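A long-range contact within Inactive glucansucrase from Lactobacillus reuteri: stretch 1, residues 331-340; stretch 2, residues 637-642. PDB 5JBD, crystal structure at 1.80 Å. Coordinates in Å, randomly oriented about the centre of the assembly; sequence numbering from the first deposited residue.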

# COMPACT_ATOMS: atom_id res chain seq x y z
N LEU A 331 11.24 -16.44 8.27
CA LEU A 331 11.46 -17.03 6.95
C LEU A 331 12.52 -18.15 6.96
O LEU A 331 12.31 -19.19 6.33
CB LEU A 331 11.77 -15.95 5.90
CG LEU A 331 10.55 -15.07 5.56
CD1 LEU A 331 10.99 -13.81 4.82
CD2 LEU A 331 9.50 -15.83 4.74
N ASN A 332 13.61 -17.94 7.69
CA ASN A 332 14.63 -19.00 7.84
C ASN A 332 14.07 -20.29 8.45
O ASN A 332 14.32 -21.38 7.93
CB ASN A 332 15.84 -18.50 8.65
CG ASN A 332 16.68 -17.49 7.90
OD1 ASN A 332 16.80 -17.54 6.67
ND2 ASN A 332 17.29 -16.58 8.63
N GLU A 333 13.28 -20.15 9.51
CA GLU A 333 12.61 -21.30 10.14
C GLU A 333 11.67 -22.04 9.17
O GLU A 333 11.49 -23.24 9.28
CB GLU A 333 11.80 -20.84 11.38
CG GLU A 333 12.67 -20.42 12.56
CD GLU A 333 11.88 -19.82 13.72
OE1 GLU A 333 10.64 -19.64 13.62
OE2 GLU A 333 12.50 -19.51 14.75
N LYS A 334 11.07 -21.30 8.23
CA LYS A 334 10.16 -21.85 7.25
C LYS A 334 10.85 -22.36 5.98
O LYS A 334 10.19 -22.79 5.05
CB LYS A 334 9.11 -20.78 6.87
CG LYS A 334 8.20 -20.41 8.02
CD LYS A 334 7.29 -19.24 7.66
CE LYS A 334 6.33 -18.91 8.79
NZ LYS A 334 5.33 -19.98 9.07
N GLY A 335 12.18 -22.31 5.93
CA GLY A 335 12.88 -22.70 4.72
C GLY A 335 12.80 -21.70 3.58
O GLY A 335 13.02 -22.07 2.43
N ASN A 336 12.50 -20.44 3.91
CA ASN A 336 12.60 -19.31 2.99
C ASN A 336 11.71 -19.45 1.74
O ASN A 336 12.20 -19.47 0.62
CB ASN A 336 14.07 -19.07 2.62
CG ASN A 336 14.95 -18.92 3.84
OD1 ASN A 336 15.67 -19.85 4.20
ND2 ASN A 336 14.85 -17.78 4.52
N PRO A 337 10.38 -19.54 1.93
CA PRO A 337 9.45 -19.58 0.80
C PRO A 337 9.37 -18.27 -0.02
O PRO A 337 9.01 -18.30 -1.20
CB PRO A 337 8.12 -19.91 1.46
CG PRO A 337 8.24 -19.34 2.83
CD PRO A 337 9.68 -19.58 3.22
N GLN A 338 9.72 -17.15 0.61
CA GLN A 338 9.88 -15.84 -0.06
C GLN A 338 11.14 -15.15 0.45
O GLN A 338 11.64 -15.50 1.51
CB GLN A 338 8.68 -14.94 0.23
CG GLN A 338 7.34 -15.51 -0.22
CD GLN A 338 6.60 -16.28 0.85
OE1 GLN A 338 6.70 -15.97 2.06
NE2 GLN A 338 5.80 -17.27 0.42
N LEU A 339 11.62 -14.15 -0.28
CA LEU A 339 12.73 -13.31 0.18
C LEU A 339 12.31 -12.34 1.28
O LEU A 339 11.21 -11.78 1.25
CB LEU A 339 13.33 -12.50 -0.96
CG LEU A 339 13.78 -13.25 -2.21
CD1 LEU A 339 14.48 -12.29 -3.16
CD2 LEU A 339 14.68 -14.42 -1.84
N TYR A 340 13.20 -12.17 2.25
CA TYR A 340 13.08 -11.17 3.32
C TYR A 340 13.49 -9.78 2.79
O TYR A 340 14.50 -9.66 2.09
CB TYR A 340 14.00 -11.57 4.52
CG TYR A 340 14.25 -10.43 5.47
CD1 TYR A 340 13.25 -9.98 6.31
CD2 TYR A 340 15.49 -9.78 5.51
CE1 TYR A 340 13.45 -8.89 7.15
CE2 TYR A 340 15.71 -8.70 6.36
CZ TYR A 340 14.68 -8.25 7.17
OH TYR A 340 14.85 -7.16 8.00
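Stretch 2, residues 637-642: KEKTFE

The most unusual feature of this contact is that a helix terminus, rather than a strand edge, offers the backbone on which stretch 2 lies. The helix that enters stretch 1 ends near its start and closes in a Schellman motif: Asn 336 N bonds to Leu 331 O at 2.7 Å and Gly 335 N to Asn 332 O at 3.1 Å, while Gly 335 itself leaves helical geometry with phi/psi of 74/21. Positive phi by itself favours glycine, and the contact adds a second reason: an ideal CB here would lie 2.5 Å from Glu 638 O, a clash. Without one, Gly 335 CA approaches Glu 638 O to 3.5 Å in a CA-H...O contact.

Stretch 2 has no regular secondary structure, yet from Lys 639 to Phe 641 it runs in the same general direction as the residues that follow the helix. Two nearly straight hydrogen bonds set the register, from Thr 640 N to Gly 335 O at 2.9 Å and from Phe 641 N to Asn 336 O at 3.0 Å. Successive amides thus meet successive carbonyls, an arrangement unlike the alternation of a regular sheet. The closest CA atoms are those of Gly 335 and Lys 639, 4.5 Å apart.

Lys 639 reaches back to the helix end. Its CA-to-CB bond points sideways, but the long side chain brings NZ to Asn 336 OD1 at 3.0 Å and, through a weak hydrogen bond, to Asn 332 O at 3.2 Å. A flexible chain ending in a charged donor suits a site lined by oxygens. Asn 336 serves it well because its amide has two different ends: while OD1 accepts from the lysine, ND2 donates to Asn 332 OD1 at 2.9 Å.

Thr 640 points toward stretch 1, its CB 3.4 Å from Asn 336 O and 4.1 Å from Pro 337 CA. Its hydroxyl extends the polar contact through a water, which lies 2.7 Å from Thr 640 OG1 and donates to Gly 335 O at 2.9 Å.

Phe 641 has the largest area covered by the other stretch, and its broad ring packs against the Leu 339 side chain and the backbone of Asn 336 to Gln 338. Leu 339 CD2 lies 3.8 Å from Phe 641 CG and makes an off-centre CH-pi contact, 4.3 Å from the ring centroid. Pro 337 O meets the ring at its edge, 3.3 Å from Phe 641 CE2, and Gln 338 CA comes within 3.9 Å of Phe 641 CD2. Polar contacts at the helix end are thus joined, at Phe 641, by packing against Leu 339.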

# COMPACT_ATOMS: atom_id res chain seq x y z
N LYS A 637 17.01 -29.86 0.26
CA LYS A 637 15.60 -30.28 0.30
C LYS A 637 14.74 -29.49 1.28
O LYS A 637 13.53 -29.45 1.12
CB LYS A 637 15.45 -31.79 0.59
CG LYS A 637 15.85 -32.20 2.00
CD LYS A 637 16.03 -33.71 2.20
CE LYS A 637 16.37 -34.00 3.67
NZ LYS A 637 15.14 -34.11 4.52
N GLU A 638 15.35 -28.89 2.31
CA GLU A 638 14.63 -28.14 3.32
C GLU A 638 14.49 -26.66 2.96
O GLU A 638 13.84 -25.91 3.71
CB GLU A 638 15.35 -28.25 4.68
CG GLU A 638 15.87 -29.61 5.20
CD GLU A 638 14.77 -30.58 5.60
OE1 GLU A 638 13.56 -30.23 5.52
OE2 GLU A 638 15.11 -31.72 6.01
N LYS A 639 15.09 -26.22 1.85
CA LYS A 639 15.06 -24.82 1.47
C LYS A 639 14.40 -24.58 0.11
O LYS A 639 14.54 -25.37 -0.83
CB LYS A 639 16.47 -24.23 1.45
CG LYS A 639 17.20 -24.25 2.80
CD LYS A 639 16.48 -23.40 3.83
CE LYS A 639 17.33 -23.08 5.06
NZ LYS A 639 16.68 -22.03 5.94
N THR A 640 13.74 -23.43 0.01
CA THR A 640 13.22 -22.92 -1.26
C THR A 640 14.22 -21.88 -1.80
O THR A 640 14.99 -22.18 -2.72
CB THR A 640 11.79 -22.41 -1.06
OG1 THR A 640 10.96 -23.52 -0.69
CG2 THR A 640 11.22 -21.78 -2.32
N PHE A 641 14.26 -20.67 -1.22
CA PHE A 641 15.33 -19.72 -1.59
C PHE A 641 16.61 -19.95 -0.78
O PHE A 641 16.56 -20.29 0.40
CB PHE A 641 14.84 -18.28 -1.54
CG PHE A 641 13.79 -18.00 -2.57
CD1 PHE A 641 14.12 -18.06 -3.92
CD2 PHE A 641 12.46 -17.83 -2.22
CE1 PHE A 641 13.16 -17.88 -4.89
CE2 PHE A 641 11.50 -17.66 -3.19
CZ PHE A 641 11.85 -17.69 -4.52
N GLU A 642 17.74 -19.82 -1.46
CA GLU A 642 19.06 -19.95 -0.90
C GLU A 642 19.88 -18.76 -1.40
O GLU A 642 19.86 -18.47 -2.60
CB GLU A 642 19.72 -21.20 -1.40
CG GLU A 642 19.04 -22.51 -1.03
CD GLU A 642 19.79 -23.70 -1.57
OE1 GLU A 642 20.10 -23.70 -2.78
OE2 GLU A 642 20.08 -24.63 -0.80
O HOH W 1 11.25 -24.26 1.90
O HOH W 2 18.30 -20.50 2.62